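Nucleoside 2-deoxyribosyltransferase (Enterococcus faecalis, PDB 7M5H) is a nucleoside 2-deoxyribosyltransferase family protein that probably cleaves the N-glycosidic bond of deoxynucleotides such as 5-hydroxymethyl-dUMP. Local coordinates at residues Gln28-Asp33 with Pro41-Ala46; Asn143-Ser148 with Leu154-Gln159. All coordinates share one frame; numbering follows the deposited sequence.

Contact 1: Gln28-Asp33 with Pro41-Ala46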
loop_
_atom_site.group_PDB
_atom_site.type_symbol
_atom_site.label_atom_id
_atom_site.label_comp_id
_atom_site.label_asym_id
_atom_site.label_seq_id
_atom_site.Cartn_x
_atom_site.Cartn_y
_atom_site.Cartn_z
ATOM N N GLN B 28 17.946 -21.817 -0.269
ATOM C CA GLN B 28 18.980 -21.646 -1.286
ATOM C C GLN B 28 20.163 -20.851 -0.748
ATOM O O GLN B 28 21.318 -21.150 -1.075
ATOM C CB GLN B 28 18.398 -20.958 -2.519
ATOM C CG GLN B 28 17.396 -21.790 -3.294
ATOM C CD GLN B 28 16.831 -21.043 -4.485
ATOM O OE1 GLN B 28 15.688 -20.588 -4.460
ATOM N NE2 GLN B 28 17.634 -20.905 -5.535
ATOM N N ILE B 29 19.897 -19.832 0.072
ATOM C CA ILE B 29 20.979 -19.011 0.612
ATOM C C ILE B 29 21.862 -19.839 1.536
ATOM O O ILE B 29 23.095 -19.781 1.465
ATOM C CB ILE B 29 20.411 -17.777 1.335
ATOM C CG1 ILE B 29 19.626 -16.899 0.360
ATOM C CG2 ILE B 29 21.529 -16.982 1.991
ATOM C CD1 ILE B 29 19.021 -15.667 1.001
ATOM N N ARG B 30 21.241 -20.629 2.416
ATOM C CA ARG B 30 22.011 -21.441 3.350
ATOM C C ARG B 30 22.798 -22.533 2.636
ATOM O O ARG B 30 23.836 -22.974 3.141
ATOM C CB ARG B 30 21.081 -22.046 4.402
ATOM C CG ARG B 30 20.584 -21.040 5.430
ATOM C CD ARG B 30 19.445 -21.602 6.265
ATOM N NE ARG B 30 19.082 -20.710 7.364
ATOM C CZ ARG B 30 17.943 -20.788 8.047
ATOM N NH1 ARG B 30 17.044 -21.712 7.738
ATOM N NH2 ARG B 30 17.700 -19.935 9.033
ATOM N N GLN B 31 22.335 -22.973 1.466
ATOM C CA GLN B 31 23.056 -23.981 0.698
ATOM C C GLN B 31 24.262 -23.419 -0.041
ATOM O O GLN B 31 25.036 -24.198 -0.606
ATOM C CB GLN B 31 22.117 -24.661 -0.301
ATOM C CG GLN B 31 21.176 -25.667 0.332
ATOM C CD GLN B 31 21.914 -26.713 1.143
ATOM O OE1 GLN B 31 22.839 -27.360 0.651
ATOM N NE2 GLN B 31 21.514 -26.880 2.399
ATOM N N LEU B 32 24.439 -22.096 -0.055
ATOM C CA LEU B 32 25.600 -21.514 -0.719
ATOM C C LEU B 32 26.885 -21.841 0.032
ATOM O O LEU B 32 27.867 -22.295 -0.565
ATOM C CB LEU B 32 25.431 -20.000 -0.848
ATOM C CG LEU B 32 24.495 -19.484 -1.940
ATOM C CD1 LEU B 32 24.397 -17.968 -1.875
ATOM C CD2 LEU B 32 24.981 -19.935 -3.308
ATOM N N ASP B 33 26.894 -21.619 1.345
ATOM C CA ASP B 33 28.112 -21.752 2.129
ATOM C C ASP B 33 27.751 -22.161 3.548
ATOM O O ASP B 33 26.754 -21.690 4.102
ATOM C CB ASP B 33 28.901 -20.439 2.143
ATOM C CG ASP B 33 30.373 -20.646 2.418
ATOM O OD1 ASP B 33 31.160 -20.677 1.448
ATOM O OD2 ASP B 33 30.744 -20.784 3.602
ATOM N N PRO B 41 13.064 -14.289 10.644
ATOM C CA PRO B 41 12.133 -13.968 11.741
ATOM C C PRO B 41 10.987 -14.952 11.906
ATOM O O PRO B 41 10.570 -15.209 13.043
ATOM C CB PRO B 41 11.623 -12.573 11.360
ATOM C CG PRO B 41 12.733 -11.982 10.552
ATOM C CD PRO B 41 13.318 -13.127 9.772
ATOM N N GLN B 42 10.461 -15.512 10.814
ATOM C CA GLN B 42 9.327 -16.422 10.934
ATOM C C GLN B 42 9.697 -17.726 11.627
ATOM O O GLN B 42 8.807 -18.416 12.135
ATOM C CB GLN B 42 8.730 -16.708 9.555
ATOM C CG GLN B 42 9.641 -17.478 8.618
ATOM C CD GLN B 42 9.236 -17.323 7.166
ATOM O OE1 GLN B 42 9.167 -16.210 6.645
ATOM N NE2 GLN B 42 8.955 -18.440 6.506
ATOM N N GLU B 43 10.981 -18.078 11.666
ATOM C CA GLU B 43 11.424 -19.266 12.382
ATOM C C GLU B 43 11.514 -19.051 13.887
ATOM O O GLU B 43 11.643 -20.030 14.628
ATOM C CB GLU B 43 12.787 -19.724 11.854
ATOM C CG GLU B 43 12.783 -20.165 10.401
ATOM C CD GLU B 43 14.172 -20.492 9.889
ATOM O OE1 GLU B 43 15.158 -20.068 10.530
ATOM O OE2 GLU B 43 14.281 -21.174 8.849
ATOM N N ASN B 44 11.448 -17.805 14.354
ATOM C CA ASN B 44 11.597 -17.491 15.768
ATOM C C ASN B 44 10.333 -16.923 16.394
ATOM O O ASN B 44 10.313 -16.689 17.607
ATOM C CB ASN B 44 12.752 -16.502 15.967
ATOM C CG ASN B 44 14.055 -17.003 15.380
ATOM O OD1 ASN B 44 14.296 -16.878 14.179
ATOM N ND2 ASN B 44 14.905 -17.571 16.226
ATOM N N ALA B 45 9.285 -16.693 15.606
ATOM C CA ALA B 45 8.055 -16.128 16.142
ATOM C C ALA B 45 7.412 -17.085 17.137
ATOM O O ALA B 45 7.378 -18.301 16.924
ATOM C CB ALA B 45 7.078 -15.812 15.009
ATOM N N ALA B 46 6.909 -16.529 18.235
ATOM C CA ALA B 46 6.230 -17.338 19.234
ATOM C C ALA B 46 4.905 -17.855 18.690
ATOM O O ALA B 46 4.245 -17.206 17.874
ATOM C CB ALA B 46 5.993 -16.526 20.508
#

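Contact 2: Asn143-Ser148 with Leu154-Gln159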
loop_
_atom_site.group_PDB
_atom_site.type_symbol
_atom_site.label_atom_id
_atom_site.label_comp_id
_atom_site.label_asym_id
_atom_site.label_seq_id
_atom_site.Cartn_x
_atom_site.Cartn_y
_atom_site.Cartn_z
ATOM N N ASN B 143 25.331 1.531 0.214
ATOM C CA ASN B 143 26.171 0.512 0.824
ATOM C C ASN B 143 25.456 -0.823 0.609
ATOM O O ASN B 143 24.878 -1.422 1.519
ATOM C CB ASN B 143 26.425 0.786 2.307
ATOM C CG ASN B 143 27.401 -0.198 2.928
ATOM O OD1 ASN B 143 28.292 -0.731 2.262
ATOM N ND2 ASN B 143 27.248 -0.424 4.222
ATOM N N GLY B 144 25.476 -1.280 -0.624
ATOM C CA GLY B 144 24.854 -2.530 -0.999
ATOM C C GLY B 144 24.456 -2.500 -2.464
ATOM O O GLY B 144 25.117 -1.866 -3.283
ATOM N N ARG B 145 23.359 -3.187 -2.763
ATOM C CA ARG B 145 22.989 -3.417 -4.148
ATOM C C ARG B 145 21.556 -3.917 -4.197
ATOM O O ARG B 145 21.082 -4.572 -3.264
ATOM C CB ARG B 145 23.938 -4.436 -4.790
ATOM C CG ARG B 145 23.707 -4.731 -6.264
ATOM C CD ARG B 145 24.471 -5.990 -6.666
ATOM N NE ARG B 145 25.441 -5.765 -7.738
ATOM C CZ ARG B 145 25.417 -6.389 -8.913
ATOM N NH1 ARG B 145 26.341 -6.122 -9.828
ATOM N NH2 ARG B 145 24.477 -7.289 -9.172
ATOM N N VAL B 146 20.869 -3.577 -5.284
ATOM C CA VAL B 146 19.545 -4.100 -5.591
ATOM C C VAL B 146 19.665 -4.989 -6.820
ATOM O O VAL B 146 20.167 -4.553 -7.863
ATOM C CB VAL B 146 18.527 -2.972 -5.832
ATOM C CG1 VAL B 146 17.149 -3.557 -6.112
ATOM C CG2 VAL B 146 18.482 -2.018 -4.645
ATOM N N VAL B 147 19.198 -6.231 -6.701
ATOM C CA VAL B 147 19.207 -7.178 -7.807
ATOM C C VAL B 147 17.767 -7.523 -8.162
ATOM O O VAL B 147 16.838 -7.310 -7.379
ATOM C CB VAL B 147 20.009 -8.452 -7.476
ATOM C CG1 VAL B 147 21.468 -8.108 -7.222
ATOM C CG2 VAL B 147 19.404 -9.160 -6.275
ATOM N N SER B 148 17.588 -8.066 -9.367
ATOM C CA SER B 148 16.261 -8.349 -9.900
ATOM C C SER B 148 16.002 -9.836 -10.113
ATOM O O SER B 148 14.959 -10.197 -10.670
ATOM C CB SER B 148 16.049 -7.593 -11.216
ATOM O OG SER B 148 17.012 -7.978 -12.181
ATOM N N LEU B 154 21.879 -14.709 -4.980
ATOM C CA LEU B 154 22.805 -15.704 -4.451
ATOM C C LEU B 154 24.238 -15.398 -4.868
ATOM O O LEU B 154 25.173 -15.566 -4.076
ATOM C CB LEU B 154 22.396 -17.099 -4.921
ATOM C CG LEU B 154 20.985 -17.560 -4.548
ATOM C CD1 LEU B 154 20.586 -18.767 -5.379
ATOM C CD2 LEU B 154 20.898 -17.882 -3.065
ATOM N N GLU B 155 24.429 -14.948 -6.110
ATOM C CA GLU B 155 25.768 -14.607 -6.577
ATOM C C GLU B 155 26.348 -13.442 -5.784
ATOM O O GLU B 155 27.534 -13.448 -5.435
ATOM C CB GLU B 155 25.733 -14.279 -8.070
ATOM C CG GLU B 155 27.083 -13.901 -8.652
ATOM C CD GLU B 155 28.065 -15.055 -8.638
ATOM O OE1 GLU B 155 27.674 -16.175 -9.029
ATOM O OE2 GLU B 155 29.226 -14.843 -8.230
ATOM N N GLU B 156 25.524 -12.436 -5.483
ATOM C CA GLU B 156 25.996 -11.294 -4.708
ATOM C C GLU B 156 26.318 -11.692 -3.272
ATOM O O GLU B 156 27.285 -11.192 -2.685
ATOM C CB GLU B 156 24.954 -10.176 -4.735
ATOM C CG GLU B 156 25.339 -8.942 -3.937
ATOM C CD GLU B 156 26.519 -8.202 -4.536
ATOM O OE1 GLU B 156 26.718 -8.292 -5.766
ATOM O OE2 GLU B 156 27.250 -7.533 -3.776
ATOM N N ILE B 157 25.518 -12.590 -2.691
ATOM C CA ILE B 157 25.775 -13.048 -1.330
ATOM C C ILE B 157 27.090 -13.814 -1.262
ATOM O O ILE B 157 27.857 -13.675 -0.301
ATOM C CB ILE B 157 24.594 -13.897 -0.822
ATOM C CG1 ILE B 157 23.364 -13.015 -0.588
ATOM C CG2 ILE B 157 24.969 -14.644 0.451
ATOM C CD1 ILE B 157 22.143 -13.779 -0.121
ATOM N N LYS B 158 27.379 -14.629 -2.281
ATOM C CA LYS B 158 28.622 -15.391 -2.291
ATOM C C LYS B 158 29.836 -14.469 -2.310
ATOM O O LYS B 158 30.815 -14.702 -1.593
ATOM C CB LYS B 158 28.650 -16.336 -3.492
ATOM C CG LYS B 158 28.465 -17.801 -3.137
ATOM C CD LYS B 158 28.765 -18.698 -4.328
ATOM C CE LYS B 158 27.878 -18.357 -5.515
ATOM N NZ LYS B 158 28.158 -19.239 -6.682
ATOM N N GLN B 159 29.784 -13.410 -3.122
ATOM C CA GLN B 159 30.883 -12.454 -3.209
ATOM C C GLN B 159 31.117 -11.709 -1.900
ATOM O O GLN B 159 32.236 -11.243 -1.660
ATOM C CB GLN B 159 30.618 -11.445 -4.330
ATOM C CG GLN B 159 30.474 -12.058 -5.717
ATOM C CD GLN B 159 31.784 -12.586 -6.263
ATOM O OE1 GLN B 159 32.860 -12.129 -5.881
ATOM N NE2 GLN B 159 31.699 -13.561 -7.162
#

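Contact 1: Gln28-Asp33 with Pro41-Ala46
Arg30 and Glu43 form a salt bridge across the first beta-alpha-beta unit of the Rossmann-like fold. Arg30 lies on helix 16-30. Glu43 lies in the loop that follows strand 36-39. The two side chains reach for each other from opposite directions, and they span a CA-to-CA distance of 14.1 Å between Arg30 and Glu43. The guanidinium meets the carboxylate end-on with its two terminal nitrogens. Arg30 NH2 donates to Glu43 OE1 at 3.0 Å, and this bond is almost straight at 179°. Arg30 NH1 donates to Glu43 OE2, also at 3.0 Å but bent to 156°. Glu43 OE2 takes its bond on the syn lone pair. OE1 is met on the syn side too, but somewhat out of the carboxylate plane. OE1 lies in the guanidinium plane, whereas OE2 is tilted out of it. The two flat groups are nearly coplanar, with 28° between their planes. This double grip resists rotation of either group. The reach comes from extended chains. In both residues CG sits beside the backbone N and anti to the carbonyl carbon, and the chain then runs straight outward.

Arg30 NH2 also bonds to Leu38 O, so the arginine holds the second strand of the unit as well as the loop beyond it. Glu43 is the third residue of a type I turn, which Asn44 N closes onto Pro41 O at 3.0 Å. Next to Glu43, Gln42 bonds to Leu19 O and Asn22 ND2, a second link from this loop back to helix 16-30. The contact is a surface ion pair, and neither of the two touching residues is buried. It is a bidentate arginine-carboxylate bridge between the helix of a beta-alpha-beta crossover and the loop leaving its second strand.

Contact 2: Asn143-Ser148 with Leu154-Gln159
Arg145 on strand 144-147 and Glu156 on helix 150-159 make the whole of the close contact here. Its tight part is small. Glu156 OE1 rests 3.3 Å from Arg145 CD, and the carbon of the glutamate carboxylate, Glu156 CD, is 3.7 Å from the same Arg145 CD. OE1 then lies over one face of the guanidinium, 3.5 Å from Arg145 NE. The guanidinium and carboxylate planes are only 14° apart, but the oxygen stands well out of the guanidinium plane. No N-H points at it, so the pair attracts by charge without a hydrogen bond. Both chains start with CG anti to the backbone N. Glu156 then bends at chi2 (67°) and Arg145 at chi3, which lets them cross instead of meeting end to end. The other carboxylate oxygen, Glu156 OE2, has its own salt bridge to Arg160 NE, so the glutamate is shared between two arginines. Val147 CG1 lies at the edge of the Arg145 guanidinium, in its plane. Its CB points toward the helix, but the side chain stays 4.8 Å from the nearest atom of 154-159.

The outer side is looser. Arg145 is exposed, and so are Glu155, Lys158 and Gln159 on the helix. Gln159 NE2 donates to Glu155 OE2 at 3.0 Å, one turn away, with the acceptor in the amide plane. Lys158 NZ makes a long salt bridge to Glu155 OE1, at 3.9 Å.

Strand 144-147 is the edge strand of the sheet within this chain and makes backbone hydrogen bonds to Val100 and Ala102 of the parallel strand 100-103. Val146 packs on helix 134-141 and on Ile124 of the second subunit. On the helix, Glu156 touches Val101, while the inner face packs on helix 16-30.

From the N terminus, the chain runs through strand 5-10 and helix 16-30. Contact 1 then closes the loop around strand 36-39, at one edge of the parallel sheet. The chain goes on through the middle strands to 144-147, at the other edge. There contact 2 closes the short connection into the C-terminal helix. The two contacts lie in series and neither nests nor crosses. Their centres are about 17 Å apart, yet their segments touch where helix 150-159 packs against 28-33. Leu154 meets Gln28, Ile29 and Leu32, and Ile29 also reaches Ile157. The last helix thus ties the first beta-alpha-beta unit to the end strand.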